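Protein BA_2500 (Bacillus anthracis, PDB 4GUC) is of unknown function but belongs to the DUF5065 family and has a small, strand-rich fold, probably related to the immunoglobulin-like E-set domains. Local coordinates at residues 10-15 with 106-111; 14-19 with 67-72; 18-23 with 110-115. All blocks are in the same frame, centred on the assembly; numbering follows the deposited sequence. Where two conformers were deposited one is given.

Contact 1: 10-15 with 106-111; sequences TWRWQN and LGENYY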
loop_
_atom_site.group_PDB
_atom_site.type_symbol
_atom_site.label_atom_id
_atom_site.label_comp_id
_atom_site.label_asym_id
_atom_site.label_seq_id
_atom_site.Cartn_x
_atom_site.Cartn_y
_atom_site.Cartn_z
ATOM N N THR A 10 12.843 -1.456 2.077
ATOM C CA THR A 10 13.239 -2.658 2.813
ATOM C C THR A 10 12.279 -3.847 2.849
ATOM O O THR A 10 12.637 -4.950 3.304
ATOM C CB THR A 10 13.443 -2.307 4.332
ATOM O OG1 THR A 10 12.215 -1.830 4.900
ATOM C CG2 THR A 10 14.515 -1.271 4.539
ATOM N N TRP A 11 11.066 -3.651 2.360
ATOM C CA TRP A 11 10.054 -4.712 2.409
ATOM C C TRP A 11 10.408 -5.878 1.492
ATOM O O TRP A 11 11.116 -5.733 0.503
ATOM C CB TRP A 11 8.669 -4.111 2.278
ATOM C CG TRP A 11 8.245 -3.394 3.537
ATOM C CD1 TRP A 11 9.027 -2.961 4.582
ATOM C CD2 TRP A 11 6.945 -2.847 3.765
ATOM N NE1 TRP A 11 8.260 -2.265 5.493
ATOM C CE2 TRP A 11 6.975 -2.179 5.015
ATOM C CE3 TRP A 11 5.735 -2.927 3.078
ATOM C CZ2 TRP A 11 5.835 -1.565 5.557
ATOM C CZ3 TRP A 11 4.632 -2.293 3.609
ATOM C CH2 TRP A 11 4.692 -1.637 4.826
ATOM N N ARG A 12 9.873 -7.042 1.809
ATOM C CA ARG A 12 10.225 -8.240 1.069
ATOM C C ARG A 12 9.891 -8.280 -0.429
ATOM O O ARG A 12 10.743 -8.673 -1.227
ATOM C CB ARG A 12 9.643 -9.463 1.778
ATOM C CG ARG A 12 10.234 -10.776 1.259
ATOM C CD ARG A 12 9.747 -11.983 2.047
ATOM N NE ARG A 12 10.045 -11.857 3.470
ATOM C CZ ARG A 12 11.179 -12.247 4.052
ATOM N NH1 ARG A 12 12.148 -12.804 3.346
ATOM N NH2 ARG A 12 11.334 -12.089 5.354
ATOM N N TRP A 13 8.688 -7.868 -0.807
ATOM C CA TRP A 13 8.260 -7.913 -2.209
ATOM C C TRP A 13 8.303 -6.542 -2.867
ATOM O O TRP A 13 7.508 -5.655 -2.536
ATOM C CB TRP A 13 6.848 -8.490 -2.267
ATOM C CG TRP A 13 6.704 -9.754 -1.491
ATOM C CD1 TRP A 13 5.925 -9.950 -0.384
ATOM C CD2 TRP A 13 7.430 -10.970 -1.693
ATOM N NE1 TRP A 13 6.075 -11.237 0.071
ATOM C CE2 TRP A 13 6.999 -11.880 -0.713
ATOM C CE3 TRP A 13 8.380 -11.391 -2.635
ATOM C CZ2 TRP A 13 7.500 -13.185 -0.637
ATOM C CZ3 TRP A 13 8.875 -12.693 -2.567
ATOM C CH2 TRP A 13 8.437 -13.573 -1.569
ATOM N N GLN A 14 9.177 -6.380 -3.855
ATOM C CA GLN A 14 9.310 -5.094 -4.544
ATOM C C GLN A 14 8.969 -5.219 -6.018
ATOM O O GLN A 14 9.332 -4.374 -6.822
ATOM C CB GLN A 14 10.739 -4.579 -4.420
ATOM C CG GLN A 14 11.275 -4.484 -3.000
ATOM C CD GLN A 14 10.655 -3.409 -2.204
ATOM O OE1 GLN A 14 10.224 -2.388 -2.733
ATOM N NE2 GLN A 14 10.642 -3.598 -0.900
ATOM N N ASN A 15 8.329 -6.324 -6.364
ATOM C CA ASN A 15 7.878 -6.586 -7.708
ATOM C C ASN A 15 6.405 -6.990 -7.594
ATOM O O ASN A 15 6.077 -7.830 -6.753
ATOM C CB ASN A 15 8.773 -7.702 -8.268
ATOM C CG ASN A 15 8.344 -8.172 -9.567
ATOM O OD1 ASN A 15 7.420 -8.998 -9.633
ATOM N ND2 ASN A 15 9.068 -7.797 -10.611
ATOM N N LEU A 106 2.717 -6.544 8.687
ATOM C CA LEU A 106 2.213 -6.807 10.051
ATOM C C LEU A 106 3.082 -7.937 10.544
ATOM O O LEU A 106 2.913 -9.093 10.156
ATOM C CB LEU A 106 0.754 -7.200 10.034
ATOM C CG LEU A 106 0.062 -7.350 11.372
ATOM C CD1 LEU A 106 -0.005 -6.005 12.110
ATOM C CD2 LEU A 106 -1.338 -7.943 11.172
ATOM N N GLY A 107 4.032 -7.614 11.400
ATOM C CA GLY A 107 4.977 -8.654 11.840
ATOM C C GLY A 107 5.789 -9.093 10.627
ATOM O O GLY A 107 6.246 -8.270 9.851
ATOM N N GLU A 108 5.923 -10.401 10.421
ATOM C CA GLU A 108 6.681 -10.927 9.289
ATOM C C GLU A 108 5.795 -11.161 8.062
ATOM O O GLU A 108 6.287 -11.634 7.029
ATOM C CB GLU A 108 7.272 -12.294 9.669
ATOM C CG GLU A 108 8.209 -12.326 10.849
ATOM C CD GLU A 108 9.556 -11.681 10.573
ATOM O OE1 GLU A 108 9.742 -11.152 9.447
ATOM O OE2 GLU A 108 10.442 -11.744 11.468
ATOM N N ASN A 109 4.507 -10.817 8.142
ATOM C CA ASN A 109 3.570 -11.071 7.056
ATOM C C ASN A 109 3.183 -9.830 6.278
ATOM O O ASN A 109 3.215 -8.710 6.789
ATOM C CB ASN A 109 2.320 -11.733 7.655
ATOM C CG ASN A 109 2.629 -13.082 8.322
ATOM O OD1 ASN A 109 3.471 -13.855 7.847
ATOM N ND2 ASN A 109 1.979 -13.343 9.444
ATOM N N TYR A 110 2.772 -10.045 5.038
ATOM C CA TYR A 110 2.379 -8.976 4.148
ATOM C C TYR A 110 0.989 -9.185 3.573
ATOM O O TYR A 110 0.604 -10.314 3.272
ATOM C CB TYR A 110 3.366 -8.821 3.003
ATOM C CG TYR A 110 4.737 -8.365 3.460
ATOM C CD1 TYR A 110 5.048 -7.026 3.557
ATOM C CD2 TYR A 110 5.719 -9.275 3.781
ATOM C CE1 TYR A 110 6.308 -6.616 3.942
ATOM C CE2 TYR A 110 6.957 -8.876 4.198
ATOM C CZ TYR A 110 7.238 -7.523 4.288
ATOM O OH TYR A 110 8.505 -7.092 4.660
ATOM N N TYR A 111 0.292 -8.068 3.401
ATOM C CA TYR A 111 -1.074 -7.979 2.876
ATOM C C TYR A 111 -1.176 -6.903 1.825
ATOM O O TYR A 111 -0.347 -5.970 1.841
ATOM C CB TYR A 111 -2.031 -7.642 4.026
ATOM C CG TYR A 111 -1.921 -8.644 5.155
ATOM C CD1 TYR A 111 -2.723 -9.764 5.183
ATOM C CD2 TYR A 111 -0.971 -8.493 6.167
ATOM C CE1 TYR A 111 -2.584 -10.738 6.206
ATOM C CE2 TYR A 111 -0.829 -9.436 7.176
ATOM C CZ TYR A 111 -1.638 -10.537 7.199
ATOM O OH TYR A 111 -1.485 -11.465 8.229
HETATM O O HOH W 1 9.333 -10.696 6.986
HETATM O O HOH W 2 7.325 -12.659 4.622
#
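Tyr110 reaches out from the start of strand 109-119 to Trp11, Arg12 and Trp13, and with the two tryptophans it makes an aromatic cluster beside a tight beta hairpin. A type II' turn from Leu106 to Asn109 links strands 98-106 and 109-119, with Gly107 supplying the positive phi. Tyr110 CB points toward the loop 10-15, and chi1 of -66° sets CG anti to the carbonyl carbon. Beyond CG the ring extends between Trp11 and Trp13. On one side CD1 comes near Trp11 CE3, and Tyr110 CE1 lies 3.8 Å from Trp11 CG; the Trp11 five-membered ring and the Tyr110 ring are inclined at 59°. On the other side Tyr110 CD2 is 4.2 Å from Trp13 CD1. Here the edge of the Trp13 ring is turned toward the face of Tyr110, an offset edge-to-face pair. Farther out, Tyr110 CE2 touches Arg12 CB at 3.7 Å. Within the loop, Gln14 NE2 donates to Trp11 O and also bonds Asp9, while Lys55 makes a cation-pi contact with Trp11. The solvent side is held more loosely: Arg12 NH2 and Glu108 OE1 are 4.5 Å apart, beyond a salt bridge, and may attract each other weakly. A water accepting from Arg12 NH2 sits by Glu108 O and OE1, a bridge made less certain by the two conformers of Arg12. At the tip of the tyrosine the loop backbone itself is held, Arg12 N donating to Tyr110 OH at 3.2 Å with an N-H...O angle of 158°.

Contact 2: 14-19 with 67-72; sequences QNYFLL and INLHRY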
loop_
_atom_site.group_PDB
_atom_site.type_symbol
_atom_site.label_atom_id
_atom_site.label_comp_id
_atom_site.label_asym_id
_atom_site.label_seq_id
_atom_site.Cartn_x
_atom_site.Cartn_y
_atom_site.Cartn_z
ATOM N N GLN A 14 9.177 -6.380 -3.855
ATOM C CA GLN A 14 9.310 -5.094 -4.544
ATOM C C GLN A 14 8.969 -5.219 -6.018
ATOM O O GLN A 14 9.332 -4.374 -6.822
ATOM C CB GLN A 14 10.739 -4.579 -4.420
ATOM C CG GLN A 14 11.275 -4.484 -3.000
ATOM C CD GLN A 14 10.655 -3.409 -2.204
ATOM O OE1 GLN A 14 10.224 -2.388 -2.733
ATOM N NE2 GLN A 14 10.642 -3.598 -0.900
ATOM N N ASN A 15 8.329 -6.324 -6.364
ATOM C CA ASN A 15 7.878 -6.586 -7.708
ATOM C C ASN A 15 6.405 -6.990 -7.594
ATOM O O ASN A 15 6.077 -7.830 -6.753
ATOM C CB ASN A 15 8.773 -7.702 -8.268
ATOM C CG ASN A 15 8.344 -8.172 -9.567
ATOM O OD1 ASN A 15 7.420 -8.998 -9.633
ATOM N ND2 ASN A 15 9.068 -7.797 -10.611
ATOM N N TYR A 16 5.545 -6.429 -8.458
ATOM C CA TYR A 16 4.107 -6.702 -8.378
ATOM C C TYR A 16 3.795 -8.188 -8.571
ATOM O O TYR A 16 2.963 -8.736 -7.858
ATOM C CB TYR A 16 3.253 -5.801 -9.263
ATOM C CG TYR A 16 1.789 -5.928 -8.941
ATOM C CD1 TYR A 16 1.214 -5.148 -7.933
ATOM C CD2 TYR A 16 0.981 -6.838 -9.593
ATOM C CE1 TYR A 16 -0.116 -5.267 -7.601
ATOM C CE2 TYR A 16 -0.336 -6.957 -9.270
ATOM C CZ TYR A 16 -0.902 -6.182 -8.278
ATOM O OH TYR A 16 -2.252 -6.319 -7.948
ATOM N N PHE A 17 4.421 -8.853 -9.538
ATOM C CA PHE A 17 4.167 -10.271 -9.737
ATOM C C PHE A 17 4.427 -11.041 -8.427
ATOM O O PHE A 17 3.613 -11.864 -7.996
ATOM C CB PHE A 17 5.031 -10.859 -10.856
ATOM C CG PHE A 17 4.783 -12.319 -11.100
ATOM C CD1 PHE A 17 3.896 -12.747 -12.065
ATOM C CD2 PHE A 17 5.428 -13.290 -10.338
ATOM C CE1 PHE A 17 3.672 -14.109 -12.277
ATOM C CE2 PHE A 17 5.198 -14.635 -10.541
ATOM C CZ PHE A 17 4.303 -15.031 -11.504
ATOM N N LEU A 18 5.562 -10.769 -7.772
ATOM C CA LEU A 18 5.888 -11.484 -6.545
ATOM C C LEU A 18 4.942 -11.140 -5.418
ATOM O O LEU A 18 4.517 -12.037 -4.664
ATOM C CB LEU A 18 7.356 -11.295 -6.183
ATOM C CG LEU A 18 8.377 -12.011 -7.105
ATOM C CD1 LEU A 18 9.807 -11.638 -6.669
ATOM C CD2 LEU A 18 8.188 -13.509 -7.090
ATOM N N LEU A 19 4.570 -9.883 -5.324
ATOM C CA LEU A 19 3.612 -9.441 -4.288
ATOM C C LEU A 19 2.289 -10.181 -4.477
ATOM O O LEU A 19 1.743 -10.789 -3.545
ATOM C CB LEU A 19 3.388 -7.921 -4.403
ATOM C CG LEU A 19 2.400 -7.327 -3.392
ATOM C CD1 LEU A 19 3.027 -7.359 -1.974
ATOM C CD2 LEU A 19 1.932 -5.946 -3.801
ATOM N N ILE A 67 12.825 -4.869 -9.782
ATOM C CA ILE A 67 12.070 -3.941 -8.922
ATOM C C ILE A 67 11.176 -3.046 -9.733
ATOM O O ILE A 67 11.645 -2.299 -10.591
ATOM C CB ILE A 67 13.015 -3.072 -8.045
ATOM C CG1 ILE A 67 13.809 -3.973 -7.089
ATOM C CG2 ILE A 67 12.204 -2.048 -7.225
ATOM C CD1 ILE A 67 14.861 -3.245 -6.252
ATOM N N ASN A 68 9.859 -3.204 -9.549
ATOM C CA ASN A 68 8.885 -2.363 -10.254
ATOM C C ASN A 68 7.864 -1.670 -9.334
ATOM O O ASN A 68 6.890 -1.103 -9.812
ATOM C CB ASN A 68 8.205 -3.074 -11.434
ATOM C CG ASN A 68 7.282 -4.208 -11.011
ATOM O OD1 ASN A 68 6.950 -4.363 -9.845
ATOM N ND2 ASN A 68 6.808 -4.976 -11.992
ATOM N N LEU A 69 8.107 -1.749 -8.023
ATOM C CA LEU A 69 7.279 -1.079 -6.989
ATOM C C LEU A 69 8.141 0.058 -6.402
ATOM O O LEU A 69 9.284 -0.191 -6.018
ATOM C CB LEU A 69 6.825 -2.049 -5.913
ATOM C CG LEU A 69 5.863 -3.133 -6.399
ATOM C CD1 LEU A 69 5.416 -4.031 -5.217
ATOM C CD2 LEU A 69 4.649 -2.520 -7.115
ATOM N N HIS A 70 7.644 1.293 -6.379
ATOM C CA HIS A 70 8.396 2.453 -5.905
ATOM C C HIS A 70 7.592 3.116 -4.818
ATOM O O HIS A 70 6.459 3.547 -5.049
ATOM C CB HIS A 70 8.611 3.355 -7.118
ATOM C CG HIS A 70 9.168 2.601 -8.290
ATOM N ND1 HIS A 70 10.489 2.208 -8.357
ATOM C CD2 HIS A 70 8.577 2.125 -9.412
ATOM C CE1 HIS A 70 10.688 1.541 -9.482
ATOM N NE2 HIS A 70 9.544 1.479 -10.141
ATOM N N ARG A 71 8.151 3.221 -3.624
ATOM C CA ARG A 71 7.434 3.788 -2.490
ATOM C C ARG A 71 7.107 5.263 -2.631
ATOM O O ARG A 71 7.986 6.073 -2.899
ATOM C CB ARG A 71 8.247 3.583 -1.202
ATOM C CG ARG A 71 7.437 3.959 0.075
ATOM C CD ARG A 71 8.234 3.883 1.350
ATOM N NE ARG A 71 9.341 4.840 1.373
ATOM C CZ ARG A 71 10.626 4.566 1.104
ATOM N NH1 ARG A 71 11.038 3.333 0.826
ATOM N NH2 ARG A 71 11.528 5.540 1.141
ATOM N N TYR A 72 5.830 5.608 -2.502
ATOM C CA TYR A 72 5.361 6.998 -2.531
ATOM C C TYR A 72 4.977 7.500 -1.150
ATOM O O TYR A 72 5.049 8.711 -0.893
ATOM C CB TYR A 72 4.196 7.209 -3.534
ATOM C CG TYR A 72 4.691 7.632 -4.900
ATOM C CD1 TYR A 72 5.507 6.802 -5.662
ATOM C CD2 TYR A 72 4.331 8.863 -5.432
ATOM C CE1 TYR A 72 5.995 7.206 -6.895
ATOM C CE2 TYR A 72 4.784 9.261 -6.694
ATOM C CZ TYR A 72 5.606 8.431 -7.412
ATOM O OH TYR A 72 6.078 8.818 -8.664
HETATM O O HOH W 3 11.255 -0.271 -4.365
HETATM O O HOH W 4 5.446 -7.493 -12.004
#
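Gln14 and Asn15 meet Asn68 and Leu69 just where helix 16-22 begins, so the contact ties a helix N-terminus to the start of strand 69-76. Asn15 is the N-cap: its OD1 accepts from Leu18 N on a lone pair, in the amide plane. The tight part is polar at its centre. Gln14 O is gripped by two successive backbone donors, Asn68 N at 3.0 Å, in the carbonyl plane, and Leu69 N, which comes from above that plane. In return Asn68 OD1 takes Tyr16 N at 2.9 Å, also in plane and on a lone pair. A chi1 of 68° places Asn68 CG between its own backbone N and carbonyl carbon, turned back toward that Tyr16 N-H. The amides of Asn68 and Asn15 are nearly parallel, their planes 13° apart. Leu69 supplies the apolar part: its CB is 3.5 Å from Gln14 O, CD2 lies at the edge of the Tyr16 ring, and Leu69 CD1 approaches Leu19 CD2 at 4.2 Å. Val101 of strand 98-106 covers this apolar side.

The outer side is looser. Ile67 CA makes a CA-H...O contact with Gln14 O at 3.5 Å, but the side chains meet less closely, Ile67 CG2 to Gln14 CB at 4.1 Å. A water links the first turn of the helix to Asn68, accepting from Phe17 N at 3.0 Å and from Asn68 ND2 at 2.9 Å.

Contact 3: 18-23 with 110-115; sequences LLHHNA and YYYGGS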
loop_
_atom_site.group_PDB
_atom_site.type_symbol
_atom_site.label_atom_id
_atom_site.label_comp_id
_atom_site.label_asym_id
_atom_site.label_seq_id
_atom_site.Cartn_x
_atom_site.Cartn_y
_atom_site.Cartn_z
ATOM N N LEU A 18 5.562 -10.769 -7.772
ATOM C CA LEU A 18 5.888 -11.484 -6.545
ATOM C C LEU A 18 4.942 -11.140 -5.418
ATOM O O LEU A 18 4.517 -12.037 -4.664
ATOM C CB LEU A 18 7.356 -11.295 -6.183
ATOM C CG LEU A 18 8.377 -12.011 -7.105
ATOM C CD1 LEU A 18 9.807 -11.638 -6.669
ATOM C CD2 LEU A 18 8.188 -13.509 -7.090
ATOM N N LEU A 19 4.570 -9.883 -5.324
ATOM C CA LEU A 19 3.612 -9.441 -4.288
ATOM C C LEU A 19 2.289 -10.181 -4.477
ATOM O O LEU A 19 1.743 -10.789 -3.545
ATOM C CB LEU A 19 3.388 -7.921 -4.403
ATOM C CG LEU A 19 2.400 -7.327 -3.392
ATOM C CD1 LEU A 19 3.027 -7.359 -1.974
ATOM C CD2 LEU A 19 1.932 -5.946 -3.801
ATOM N N HIS A 20 1.803 -10.182 -5.705
ATOM C CA HIS A 20 0.534 -10.804 -6.024
ATOM C C HIS A 20 0.561 -12.302 -5.857
ATOM O O HIS A 20 -0.500 -12.911 -5.685
ATOM C CB HIS A 20 0.166 -10.318 -7.441
ATOM C CG HIS A 20 -1.127 -10.794 -7.997
ATOM N ND1 HIS A 20 -2.331 -10.553 -7.382
ATOM C CD2 HIS A 20 -1.418 -11.294 -9.220
ATOM C CE1 HIS A 20 -3.308 -10.988 -8.155
ATOM N NE2 HIS A 20 -2.784 -11.429 -9.284
ATOM N N HIS A 21 1.727 -12.917 -5.911
ATOM C CA HIS A 21 1.836 -14.365 -5.756
ATOM C C HIS A 21 2.295 -14.803 -4.359
ATOM O O HIS A 21 2.471 -15.993 -4.111
ATOM C CB HIS A 21 2.703 -14.958 -6.890
ATOM C CG HIS A 21 2.007 -14.924 -8.220
ATOM N ND1 HIS A 21 1.981 -13.800 -9.015
ATOM C CD2 HIS A 21 1.276 -15.864 -8.872
ATOM C CE1 HIS A 21 1.265 -14.048 -10.099
ATOM N NE2 HIS A 21 0.843 -15.296 -10.046
ATOM N N ASN A 22 2.475 -13.852 -3.453
ATOM C CA ASN A 22 2.910 -14.171 -2.072
ATOM C C ASN A 22 2.138 -13.501 -0.957
ATOM O O ASN A 22 1.831 -14.137 0.053
ATOM C CB ASN A 22 4.393 -13.837 -1.978
ATOM C CG ASN A 22 5.212 -14.831 -2.739
ATOM O OD1 ASN A 22 5.434 -15.944 -2.258
ATOM N ND2 ASN A 22 5.693 -14.458 -3.916
ATOM N N ALA A 23 1.823 -12.232 -1.100
ATOM C CA ALA A 23 1.102 -11.536 -0.041
ATOM C C ALA A 23 -0.348 -11.923 -0.025
ATOM O O ALA A 23 -0.890 -12.369 -1.035
ATOM C CB ALA A 23 1.229 -9.994 -0.201
ATOM N N TYR A 110 2.772 -10.045 5.038
ATOM C CA TYR A 110 2.379 -8.976 4.148
ATOM C C TYR A 110 0.989 -9.185 3.573
ATOM O O TYR A 110 0.604 -10.314 3.272
ATOM C CB TYR A 110 3.366 -8.821 3.003
ATOM C CG TYR A 110 4.737 -8.365 3.460
ATOM C CD1 TYR A 110 5.048 -7.026 3.557
ATOM C CD2 TYR A 110 5.719 -9.275 3.781
ATOM C CE1 TYR A 110 6.308 -6.616 3.942
ATOM C CE2 TYR A 110 6.957 -8.876 4.198
ATOM C CZ TYR A 110 7.238 -7.523 4.288
ATOM O OH TYR A 110 8.505 -7.092 4.660
ATOM N N TYR A 111 0.292 -8.068 3.401
ATOM C CA TYR A 111 -1.074 -7.979 2.876
ATOM C C TYR A 111 -1.176 -6.903 1.825
ATOM O O TYR A 111 -0.347 -5.970 1.841
ATOM C CB TYR A 111 -2.031 -7.642 4.026
ATOM C CG TYR A 111 -1.921 -8.644 5.155
ATOM C CD1 TYR A 111 -2.723 -9.764 5.183
ATOM C CD2 TYR A 111 -0.971 -8.493 6.167
ATOM C CE1 TYR A 111 -2.584 -10.738 6.206
ATOM C CE2 TYR A 111 -0.829 -9.436 7.176
ATOM C CZ TYR A 111 -1.638 -10.537 7.199
ATOM O OH TYR A 111 -1.485 -11.465 8.229
ATOM N N TYR A 112 -2.095 -7.013 0.870
ATOM C CA TYR A 112 -2.211 -5.970 -0.148
ATOM C C TYR A 112 -3.651 -5.858 -0.598
ATOM O O TYR A 112 -4.454 -6.747 -0.316
ATOM C CB TYR A 112 -1.240 -6.223 -1.307
ATOM C CG TYR A 112 -1.627 -7.322 -2.250
ATOM C CD1 TYR A 112 -1.777 -7.095 -3.633
ATOM C CD2 TYR A 112 -1.882 -8.609 -1.784
ATOM C CE1 TYR A 112 -2.173 -8.123 -4.494
ATOM C CE2 TYR A 112 -2.254 -9.616 -2.640
ATOM C CZ TYR A 112 -2.427 -9.370 -3.987
ATOM O OH TYR A 112 -2.806 -10.423 -4.791
ATOM N N GLY A 113 -3.983 -4.771 -1.287
ATOM C CA GLY A 113 -5.341 -4.529 -1.764
ATOM C C GLY A 113 -5.511 -4.568 -3.274
ATOM O O GLY A 113 -6.588 -4.219 -3.785
ATOM N N GLY A 114 -4.493 -5.090 -3.966
ATOM C CA GLY A 114 -4.468 -5.160 -5.415
ATOM C C GLY A 114 -4.185 -3.790 -6.026
ATOM O O GLY A 114 -4.420 -2.743 -5.408
ATOM N N SER A 115 -3.722 -3.759 -7.261
ATOM C CA SER A 115 -3.456 -2.493 -7.897
ATOM C C SER A 115 -4.709 -1.632 -8.138
ATOM O O SER A 115 -5.820 -2.137 -8.232
ATOM C CB SER A 115 -2.736 -2.758 -9.215
ATOM O OG SER A 115 -3.537 -3.548 -10.073
#
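Tyr112 packs against the C-terminal part of helix 16-22, where it meets Leu19, His20 and Ala23, and hydrogen bonds, apolar packing and ring contacts all have a share. The polar link joins His20 ND1 to the Tyr112 hydroxyl: ND1 and OH are 2.6 Å apart, a short hydrogen bond in which either may be the donor. With His20 CG anti to the backbone N (chi1 -179°), CG comes 3.6 Å from Tyr112 OH, nearer than CB does. The hydroxyl meets the imidazole at its edge, close to the ring plane. The rings of His20 and Tyr112 themselves touch rim to rim, neither over the face of the other, with planes at 77°. Within the helix segment, Leu19 O accepts from both Asn22 N and Ala23 N, and Asn22 ND2 folds back to donate to Leu18 O at 2.8 Å.

The apolar contacts involve the ring and CB of Tyr112. Leu19 and Tyr112 slide past each other in opposite directions, and Leu19 CD2 comes within 3.9 Å of Tyr112 CD1. Ala23 CB touches both strand side chains that reach this way, 3.8 Å from Tyr112 CD2 and 4.0 Å from Tyr110 CB. The intervening Tyr111 turns away from the helix.

Backbone oxygens border the same ring. Leu19 O stands over one face of Tyr112, offset toward the rim, and Ala23 O is 3.5 Å from Tyr112 CE2. Val103 of strand 98-106 lies against Leu19 as well, which places the helix on the sheet. Past Ala23, Asp24 makes backbone hydrogen bonds with Tyr110 and Tyr112. The arrangement is that of a short helix packed on a beta sheet and followed by a short strand parallel to strand 109-119.

In the fold
The three contacts sit together on one side of the sheet, their centres 9 to 10 Å apart. Contacts 1 and 2 share Gln14 and Asn15, contacts 2 and 3 share Leu18 and Leu19, and contacts 1 and 3 share Tyr110 and Tyr111. Trp13 of contact 1 lies against the helix used by the other two: its CZ2 is 3.4 Å from Asn22 CB and its CE3 is 3.7 Å from Leu18 CB. Tyr16 of contact 2 reaches contact 3 through a probable hydrogen bond from Ser115 N to its OH, at 3.0 Å. No active site is known; a glycerol, probably from crystallisation, lies about 3 Å from the Tyr111 side chain.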